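Local coordinates for designed helical repeat protein (Synthetic construct, PDB 5CWQ) that has no known natural function, having been designed de novo to fold into a row of tandemly repeated, antiparallel helices, at residues E7-E12 / A51-E56; E75-V80 / L97-L102; R192-S197 / S204-L209. One frame throughout, in Å; residues are numbered along the deposited sequence.

Interaction 1 of 3, residues E7-E12 / A51-E56; sequences ERESEE and ARVACE
Val53 meets Ser10 and Glu9 across the first helical hairpin of this designed repeat, where helix 5-30 and helix 33-57 run side by side in opposite directions. The apolar part of the contact is small and rests on one branched side chain. With CG1 of Val53 anti to its backbone N (chi1 167°), the two methyls part: CG1 comes up to Ser10 CB at 4.1 Å, while CG2 lies 4.5 Å from Glu9 CB. Valine suits the place because it fills the space between the helices without a long, flexible chain, and the small serine lets the backbones come near, with Ser10 CA and Val53 CA 6.6 Å apart. Glu9 lends its CB to the valine, and its chain, extended at chi2, carries the carboxylate beyond the apolar contact.

The charged groups lie around this apolar point. Glu9 OE1 and Glu56 OE1 approach to 5.7 Å without touching, a pairing of like charges that is probably mildly unfavourable. Glu7 has a long, weak ion pair with Arg57. Behind Val53, Ala51 and Ala54 pack on helix 60-86, and Cys55 forms a disulfide with Cys113. On helix 5-30 itself, one turn apart, Arg8 NH1 forms a salt bridge to Glu12 OE1 at 2.8 Å, though the bond is weak because its N-H points well off line, at 120°.

Interaction 2 of 3, residues E75-V80 / L97-L102; sequences EEARKV and LIAIAL
Ile100 presses its CG1 against the CB of Ala77, and helix 60-86 and helix 90-114 lie close together here. The two short segments are antiparallel, their directions 157° apart, and their axes approach to 8.6 Å. Alanine is apt here: a lone methyl lets Ala77 CA and Ile100 CA stand 5.9 Å from each other. Even so the fit is tight, for Ala77 CB and Ile100 CG1 are only 3.5 Å apart, less than usual van der Waals contact. The same methyl also touches Ala99 CB at 4.0 Å, so that Ala77 meets two neighbours on the facing helix.

The conformation of Ile100 decides what its longer branch reaches. CG1 stands opposite the carbonyl carbon (chi1 -74°), and chi2 of 170° stretches the chain on to CD1. That methyl arrives over the peptide group that links Ala77 to Arg78, 3.9 Å from Ala77 O and 4.0 Å from Arg78 N. It also meets the foot of Arg78, whose CG is 4.2 Å from CD1. The arginine passes the isoleucine at about a right angle and continues extended to NE, so its aliphatic part covers the edge of the contact while its guanidinium lies beyond it; the side chain also touches Lys126 of helix 117-144.

Ile100 also packs on Val130 of that helix. With an alanine here everything beyond CB would be gone, which would probably open a gap beside Ala77 and leave the base of Arg78, and perhaps Val130, without an apolar neighbour. What joins the segments is thus wholly van der Waals contact, so any specificity probably comes from shape: methyl against methylene, with branch and torsion matched to a close helix pair.

Interaction 3 of 3, residues R192-S197 / S204-L209; sequences RKVKES and SEVKRL
Val194 and Val206 touch through their CG1 methyls, 3.9 Å apart, in the last helical hairpin of the chain, formed by helix 174-201 and helix 204-230. Their side chains meet at about a right angle. Valines suit this buried side because their beta-branched, apolar side chains are compact enough for two closely spaced helices.

The second apolar contact is made by lysines: Lys195 CG lies 4.0 Å from Lys207 CG. Both have CG anti to the backbone N, and both bend at chi3 (71° in Lys195), which leaves Lys195 NZ and Lys207 NZ 9.5 Å apart. Lysine serves well at such a border, since its methylenes pack while its ammonium group reaches polar partners.

Among the polar interactions, Lys195 NZ is in a salt bridge with Glu214, and the side chain of Lys207 comes within about 3 Å of a phosphate ion. Within 204-209, Arg208 NH1 makes a weak, 3.4 Å salt bridge to Glu205 OE1, which lies at the edge of the guanidinium and in its plane, while Ser204 CB covers one face.

Helix 147-171 lines the inner side of the hairpin, with Leu150 and Leu154 against Val194, and Ala151 and Ile155 against Leu209.

The three contacts follow one another along the chain, each closed before the next opens, and each joins two helices adjacent in sequence. Interaction 1 belongs to the first hairpin and interaction 3 to the last, both centred about 19 Å from the middle of the chain; interaction 2 is the more central, at about 9 Å. Their centres lie about 22 Å (1 to 2), about 23 Å (2 to 3) and about 32 Å (1 to 3) apart, and none touches another; the nearest atoms of interactions 2 and 3 are about 6 Å apart. The Cys55-Cys113 disulfide ties helix 33-57 of interaction 1 to helix 90-114 of interaction 2. The phosphate beside interaction 3 probably came from the crystallisation liquor.

Interaction 1 of 3, residues E7-E12 / A51-E56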
loop_
_atom_site.group_PDB
_atom_site.type_symbol
_atom_site.label_atom_id
_atom_site.label_comp_id
_atom_site.label_asym_id
_atom_site.label_seq_id
_atom_site.Cartn_x
_atom_site.Cartn_y
_atom_site.Cartn_z
ATOM N N GLU A 7 4.359 5.845 -22.925
ATOM C CA GLU A 7 3.116 6.477 -23.347
ATOM C C GLU A 7 1.972 5.471 -23.296
ATOM O O GLU A 7 0.874 5.788 -22.837
ATOM C CB GLU A 7 3.251 7.053 -24.757
ATOM C CG GLU A 7 3.912 8.420 -24.808
ATOM C CD GLU A 7 3.074 9.504 -24.156
ATOM O OE1 GLU A 7 1.881 9.254 -23.877
ATOM O OE2 GLU A 7 3.608 10.607 -23.920
ATOM N N ARG A 8 2.240 4.258 -23.766
ATOM C CA ARG A 8 1.248 3.191 -23.747
ATOM C C ARG A 8 0.845 2.863 -22.313
ATOM O O ARG A 8 -0.333 2.667 -22.017
ATOM C CB ARG A 8 1.789 1.939 -24.438
ATOM C CG ARG A 8 0.721 0.914 -24.788
ATOM C CD ARG A 8 1.310 -0.478 -24.945
ATOM N NE ARG A 8 1.793 -1.008 -23.671
ATOM C CZ ARG A 8 1.016 -1.555 -22.740
ATOM N NH1 ARG A 8 -0.294 -1.648 -22.927
ATOM N NH2 ARG A 8 1.552 -2.010 -21.615
ATOM N N GLU A 9 1.834 2.809 -21.427
ATOM C CA GLU A 9 1.592 2.502 -20.023
ATOM C C GLU A 9 0.946 3.684 -19.306
ATOM O O GLU A 9 0.094 3.504 -18.437
ATOM C CB GLU A 9 2.898 2.117 -19.328
ATOM C CG GLU A 9 3.567 0.884 -19.910
ATOM C CD GLU A 9 4.908 0.589 -19.265
ATOM O OE1 GLU A 9 5.198 1.175 -18.200
ATOM O OE2 GLU A 9 5.674 -0.224 -19.825
ATOM N N SER A 10 1.361 4.892 -19.676
ATOM C CA SER A 10 0.838 6.109 -19.064
ATOM C C SER A 10 -0.629 6.325 -19.422
ATOM O O SER A 10 -1.452 6.620 -18.555
ATOM C CB SER A 10 1.665 7.319 -19.498
ATOM O OG SER A 10 1.192 8.506 -18.888
ATOM N N GLU A 11 -0.947 6.182 -20.704
ATOM C CA GLU A 11 -2.314 6.361 -21.175
ATOM C C GLU A 11 -3.226 5.273 -20.625
ATOM O O GLU A 11 -4.372 5.538 -20.260
ATOM C CB GLU A 11 -2.357 6.362 -22.703
ATOM C CG GLU A 11 -1.744 7.604 -23.328
ATOM C CD GLU A 11 -1.822 7.593 -24.841
ATOM O OE1 GLU A 11 -2.154 6.534 -25.415
ATOM O OE2 GLU A 11 -1.557 8.646 -25.457
ATOM N N GLU A 12 -2.713 4.047 -20.569
ATOM C CA GLU A 12 -3.467 2.929 -20.014
ATOM C C GLU A 12 -3.711 3.141 -18.525
ATOM O O GLU A 12 -4.765 2.780 -18.001
ATOM C CB GLU A 12 -2.726 1.611 -20.245
ATOM C CG GLU A 12 -3.461 0.387 -19.718
ATOM C CD GLU A 12 -2.684 -0.898 -19.931
ATOM O OE1 GLU A 12 -1.589 -0.842 -20.530
ATOM O OE2 GLU A 12 -3.168 -1.966 -19.496
ATOM N N ALA A 51 3.015 7.338 -11.199
ATOM C CA ALA A 51 4.173 7.807 -10.446
ATOM C C ALA A 51 5.458 7.165 -10.962
ATOM O O ALA A 51 6.481 7.834 -11.112
ATOM C CB ALA A 51 3.992 7.515 -8.965
ATOM N N ARG A 52 5.398 5.867 -11.234
ATOM C CA ARG A 52 6.565 5.138 -11.713
ATOM C C ARG A 52 6.953 5.577 -13.123
ATOM O O ARG A 52 8.135 5.605 -13.465
ATOM C CB ARG A 52 6.304 3.631 -11.673
ATOM C CG ARG A 52 6.399 3.044 -10.274
ATOM C CD ARG A 52 6.092 1.558 -10.257
ATOM N NE ARG A 52 6.696 0.901 -9.098
ATOM C CZ ARG A 52 7.827 0.197 -9.121
ATOM N NH1 ARG A 52 8.509 0.025 -10.250
ATOM N NH2 ARG A 52 8.277 -0.351 -8.000
ATOM N N VAL A 53 5.958 5.922 -13.936
ATOM C CA VAL A 53 6.215 6.460 -15.269
ATOM C C VAL A 53 6.909 7.813 -15.145
ATOM O O VAL A 53 7.847 8.111 -15.884
ATOM C CB VAL A 53 4.909 6.608 -16.091
ATOM C CG1 VAL A 53 5.134 7.450 -17.350
ATOM C CG2 VAL A 53 4.366 5.243 -16.471
ATOM N N ALA A 54 6.438 8.631 -14.208
ATOM C CA ALA A 54 7.041 9.935 -13.959
ATOM C C ALA A 54 8.491 9.774 -13.505
ATOM O O ALA A 54 9.374 10.507 -13.952
ATOM C CB ALA A 54 6.239 10.702 -12.919
ATOM N N CYS A 55 8.723 8.808 -12.618
ATOM C CA CYS A 55 10.064 8.505 -12.126
ATOM C C CYS A 55 11.017 8.128 -13.258
ATOM O O CYS A 55 12.177 8.531 -13.259
ATOM C CB CYS A 55 10.015 7.363 -11.104
ATOM S SG CYS A 55 9.275 7.791 -9.509
ATOM N N GLU A 56 10.527 7.350 -14.217
ATOM C CA GLU A 56 11.367 6.878 -15.313
ATOM C C GLU A 56 11.643 7.992 -16.318
ATOM O O GLU A 56 12.691 8.009 -16.965
ATOM C CB GLU A 56 10.713 5.686 -16.015
ATOM C CG GLU A 56 11.574 5.076 -17.116
ATOM C CD GLU A 56 11.042 3.746 -17.624
ATOM O OE1 GLU A 56 10.402 3.014 -16.840
ATOM O OE2 GLU A 56 11.265 3.432 -18.812
#

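Interaction 2 of 3, residues E75-V80 / L97-L102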
loop_
_atom_site.group_PDB
_atom_site.type_symbol
_atom_site.label_atom_id
_atom_site.label_comp_id
_atom_site.label_asym_id
_atom_site.label_seq_id
_atom_site.Cartn_x
_atom_site.Cartn_y
_atom_site.Cartn_z
ATOM N N GLU A 75 -7.475 10.564 0.636
ATOM C CA GLU A 75 -8.525 11.257 1.371
ATOM C C GLU A 75 -9.882 10.573 1.204
ATOM O O GLU A 75 -10.666 10.495 2.150
ATOM C CB GLU A 75 -8.603 12.714 0.916
ATOM C CG GLU A 75 -7.405 13.542 1.367
ATOM C CD GLU A 75 -7.234 14.831 0.585
ATOM O OE1 GLU A 75 -7.891 14.992 -0.464
ATOM O OE2 GLU A 75 -6.433 15.685 1.021
ATOM N N GLU A 76 -10.155 10.071 0.003
ATOM C CA GLU A 76 -11.398 9.349 -0.244
ATOM C C GLU A 76 -11.420 8.037 0.531
ATOM O O GLU A 76 -12.438 7.671 1.118
ATOM C CB GLU A 76 -11.587 9.086 -1.741
ATOM C CG GLU A 76 -11.912 10.339 -2.540
ATOM C CD GLU A 76 -12.191 10.057 -4.007
ATOM O OE1 GLU A 76 -12.693 8.956 -4.325
ATOM O OE2 GLU A 76 -11.910 10.941 -4.841
ATOM N N ALA A 77 -10.290 7.337 0.543
ATOM C CA ALA A 77 -10.201 6.062 1.240
ATOM C C ALA A 77 -10.288 6.267 2.753
ATOM O O ALA A 77 -10.803 5.411 3.471
ATOM C CB ALA A 77 -8.914 5.338 0.864
ATOM N N ARG A 78 -9.789 7.406 3.230
ATOM C CA ARG A 78 -9.926 7.777 4.638
ATOM C C ARG A 78 -11.394 7.897 5.033
ATOM O O ARG A 78 -11.793 7.483 6.123
ATOM C CB ARG A 78 -9.218 9.100 4.925
ATOM C CG ARG A 78 -7.718 9.000 5.123
ATOM C CD ARG A 78 -7.107 10.391 5.236
ATOM N NE ARG A 78 -5.676 10.358 5.525
ATOM C CZ ARG A 78 -4.887 11.428 5.514
ATOM N NH1 ARG A 78 -5.385 12.623 5.221
ATOM N NH2 ARG A 78 -3.595 11.307 5.791
ATOM N N LYS A 79 -12.193 8.478 4.146
ATOM C CA LYS A 79 -13.615 8.658 4.402
ATOM C C LYS A 79 -14.321 7.304 4.454
ATOM O O LYS A 79 -15.165 7.068 5.316
ATOM C CB LYS A 79 -14.244 9.548 3.330
ATOM C CG LYS A 79 -15.688 9.932 3.607
ATOM C CD LYS A 79 -16.280 10.729 2.453
ATOM C CE LYS A 79 -17.705 11.175 2.749
ATOM N NZ LYS A 79 -18.338 11.858 1.584
ATOM N N VAL A 80 -13.968 6.418 3.528
ATOM C CA VAL A 80 -14.571 5.091 3.473
ATOM C C VAL A 80 -14.242 4.296 4.733
ATOM O O VAL A 80 -15.085 3.559 5.247
ATOM C CB VAL A 80 -14.099 4.308 2.226
ATOM C CG1 VAL A 80 -14.628 2.872 2.242
ATOM C CG2 VAL A 80 -14.548 5.019 0.961
ATOM N N LEU A 97 -7.948 0.432 3.905
ATOM C CA LEU A 97 -6.584 0.607 4.389
ATOM C C LEU A 97 -5.566 0.195 3.329
ATOM O O LEU A 97 -4.484 0.779 3.241
ATOM C CB LEU A 97 -6.364 -0.194 5.673
ATOM C CG LEU A 97 -7.118 0.308 6.908
ATOM C CD1 LEU A 97 -6.944 -0.655 8.071
ATOM C CD2 LEU A 97 -6.667 1.705 7.309
ATOM N N ILE A 98 -5.912 -0.806 2.525
ATOM C CA ILE A 98 -5.059 -1.208 1.413
ATOM C C ILE A 98 -4.964 -0.058 0.414
ATOM O O ILE A 98 -3.880 0.254 -0.078
ATOM C CB ILE A 98 -5.587 -2.488 0.712
ATOM C CG1 ILE A 98 -5.456 -3.694 1.648
ATOM C CG2 ILE A 98 -4.827 -2.763 -0.596
ATOM C CD1 ILE A 98 -6.203 -4.935 1.169
ATOM N N ALA A 99 -6.097 0.576 0.121
ATOM C CA ALA A 99 -6.113 1.706 -0.805
ATOM C C ALA A 99 -5.275 2.855 -0.253
ATOM O O ALA A 99 -4.511 3.488 -0.985
ATOM C CB ALA A 99 -7.539 2.167 -1.063
ATOM N N ILE A 100 -5.423 3.108 1.043
ATOM C CA ILE A 100 -4.659 4.146 1.728
ATOM C C ILE A 100 -3.163 3.856 1.635
ATOM O O ILE A 100 -2.382 4.719 1.236
ATOM C CB ILE A 100 -5.092 4.263 3.214
ATOM C CG1 ILE A 100 -6.456 4.952 3.306
ATOM C CG2 ILE A 100 -4.066 5.042 4.042
ATOM C CD1 ILE A 100 -7.098 4.904 4.691
ATOM N N ALA A 101 -2.776 2.636 1.993
ATOM C CA ALA A 101 -1.368 2.258 2.031
ATOM C C ALA A 101 -0.730 2.339 0.646
ATOM O O ALA A 101 0.416 2.774 0.504
ATOM C CB ALA A 101 -1.216 0.854 2.608
ATOM N N LEU A 102 -1.471 1.923 -0.374
ATOM C CA LEU A 102 -0.960 1.952 -1.738
ATOM C C LEU A 102 -0.809 3.393 -2.225
ATOM O O LEU A 102 0.124 3.714 -2.960
ATOM C CB LEU A 102 -1.877 1.162 -2.674
ATOM C CG LEU A 102 -1.408 0.991 -4.125
ATOM C CD1 LEU A 102 0.017 0.457 -4.207
ATOM C CD2 LEU A 102 -2.352 0.065 -4.879
#

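Interaction 3 of 3, residues R192-S197 / S204-L209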
loop_
_atom_site.group_PDB
_atom_site.type_symbol
_atom_site.label_atom_id
_atom_site.label_comp_id
_atom_site.label_asym_id
_atom_site.label_seq_id
_atom_site.Cartn_x
_atom_site.Cartn_y
_atom_site.Cartn_z
ATOM N N ARG A 192 3.169 -15.726 5.861
ATOM C CA ARG A 192 3.505 -17.095 5.491
ATOM C C ARG A 192 2.681 -18.098 6.298
ATOM O O ARG A 192 2.186 -19.084 5.754
ATOM C CB ARG A 192 4.999 -17.356 5.693
ATOM C CG ARG A 192 5.458 -18.713 5.176
ATOM C CD ARG A 192 6.961 -18.910 5.315
ATOM N NE ARG A 192 7.378 -19.092 6.707
ATOM C CZ ARG A 192 7.983 -18.172 7.457
ATOM N NH1 ARG A 192 8.270 -16.967 6.974
ATOM N NH2 ARG A 192 8.312 -18.464 8.706
ATOM N N LYS A 193 2.535 -17.840 7.594
ATOM C CA LYS A 193 1.765 -18.726 8.463
ATOM C C LYS A 193 0.288 -18.717 8.082
ATOM O O LYS A 193 -0.356 -19.767 8.046
ATOM C CB LYS A 193 1.926 -18.324 9.932
ATOM C CG LYS A 193 3.317 -18.560 10.496
ATOM C CD LYS A 193 3.316 -18.470 12.017
ATOM C CE LYS A 193 4.703 -18.185 12.571
ATOM N NZ LYS A 193 4.816 -16.787 13.081
ATOM N N VAL A 194 -0.245 -17.532 7.799
ATOM C CA VAL A 194 -1.625 -17.406 7.348
ATOM C C VAL A 194 -1.811 -18.172 6.039
ATOM O O VAL A 194 -2.817 -18.853 5.846
ATOM C CB VAL A 194 -2.028 -15.923 7.162
ATOM C CG1 VAL A 194 -3.377 -15.801 6.470
ATOM C CG2 VAL A 194 -2.070 -15.214 8.511
ATOM N N LYS A 195 -0.830 -18.059 5.149
ATOM C CA LYS A 195 -0.865 -18.762 3.869
ATOM C C LYS A 195 -0.896 -20.278 4.060
ATOM O O LYS A 195 -1.670 -20.979 3.406
ATOM C CB LYS A 195 0.343 -18.367 3.013
ATOM C CG LYS A 195 0.446 -19.103 1.681
ATOM C CD LYS A 195 1.778 -18.830 0.994
ATOM C CE LYS A 195 2.933 -19.505 1.718
ATOM N NZ LYS A 195 4.233 -19.248 1.047
ATOM N N GLU A 196 -0.051 -20.780 4.957
ATOM C CA GLU A 196 0.055 -22.216 5.191
ATOM C C GLU A 196 -1.189 -22.774 5.879
ATOM O O GLU A 196 -1.602 -23.902 5.605
ATOM C CB GLU A 196 1.301 -22.522 6.020
ATOM C CG GLU A 196 2.596 -22.294 5.258
ATOM C CD GLU A 196 3.827 -22.370 6.140
ATOM O OE1 GLU A 196 3.675 -22.434 7.378
ATOM O OE2 GLU A 196 4.948 -22.365 5.591
ATOM N N SER A 197 -1.779 -21.986 6.774
ATOM C CA SER A 197 -3.014 -22.385 7.441
ATOM C C SER A 197 -4.168 -22.434 6.445
ATOM O O SER A 197 -5.024 -23.316 6.516
ATOM C CB SER A 197 -3.346 -21.426 8.586
ATOM O OG SER A 197 -2.453 -21.598 9.672
ATOM N N SER A 204 -8.433 -21.194 -0.687
ATOM C CA SER A 204 -7.594 -20.661 -1.753
ATOM C C SER A 204 -7.583 -19.137 -1.818
ATOM O O SER A 204 -6.573 -18.537 -2.181
ATOM C CB SER A 204 -8.050 -21.223 -3.097
ATOM O OG SER A 204 -7.878 -22.627 -3.132
ATOM N N GLU A 205 -8.701 -18.507 -1.477
ATOM C CA GLU A 205 -8.774 -17.051 -1.531
ATOM C C GLU A 205 -7.837 -16.423 -0.504
ATOM O O GLU A 205 -7.064 -15.523 -0.833
ATOM C CB GLU A 205 -10.208 -16.571 -1.302
ATOM C CG GLU A 205 -10.368 -15.056 -1.333
ATOM C CD GLU A 205 -9.894 -14.431 -2.639
ATOM O OE1 GLU A 205 -9.839 -15.145 -3.664
ATOM O OE2 GLU A 205 -9.577 -13.222 -2.640
ATOM N N VAL A 206 -7.903 -16.906 0.733
ATOM C CA VAL A 206 -7.053 -16.396 1.804
ATOM C C VAL A 206 -5.586 -16.646 1.472
ATOM O O VAL A 206 -4.726 -15.809 1.743
ATOM C CB VAL A 206 -7.407 -17.046 3.162
ATOM C CG1 VAL A 206 -6.420 -16.631 4.251
ATOM C CG2 VAL A 206 -8.821 -16.673 3.564
ATOM N N LYS A 207 -5.312 -17.807 0.883
ATOM C CA LYS A 207 -3.965 -18.164 0.459
ATOM C C LYS A 207 -3.406 -17.114 -0.494
ATOM O O LYS A 207 -2.279 -16.650 -0.328
ATOM C CB LYS A 207 -3.965 -19.539 -0.213
ATOM C CG LYS A 207 -2.607 -19.989 -0.736
ATOM C CD LYS A 207 -2.706 -21.292 -1.528
ATOM C CE LYS A 207 -3.437 -21.099 -2.847
ATOM N NZ LYS A 207 -3.483 -22.354 -3.643
ATOM N N ARG A 208 -4.206 -16.746 -1.490
ATOM C CA ARG A 208 -3.789 -15.766 -2.485
ATOM C C ARG A 208 -3.508 -14.413 -1.843
ATOM O O ARG A 208 -2.528 -13.751 -2.182
ATOM C CB ARG A 208 -4.859 -15.622 -3.565
ATOM C CG ARG A 208 -5.051 -16.866 -4.408
ATOM C CD ARG A 208 -6.420 -16.877 -5.065
ATOM N NE ARG A 208 -6.715 -18.171 -5.676
ATOM C CZ ARG A 208 -7.939 -18.670 -5.829
ATOM N NH1 ARG A 208 -9.000 -17.992 -5.415
ATOM N NH2 ARG A 208 -8.102 -19.858 -6.394
ATOM N N LEU A 209 -4.370 -14.007 -0.915
ATOM C CA LEU A 209 -4.217 -12.726 -0.231
ATOM C C LEU A 209 -2.984 -12.720 0.669
ATOM O O LEU A 209 -2.259 -11.726 0.737
ATOM C CB LEU A 209 -5.470 -12.406 0.588
ATOM C CG LEU A 209 -6.759 -12.193 -0.215
ATOM C CD1 LEU A 209 -7.955 -12.064 0.712
ATOM C CD2 LEU A 209 -6.652 -10.970 -1.117
#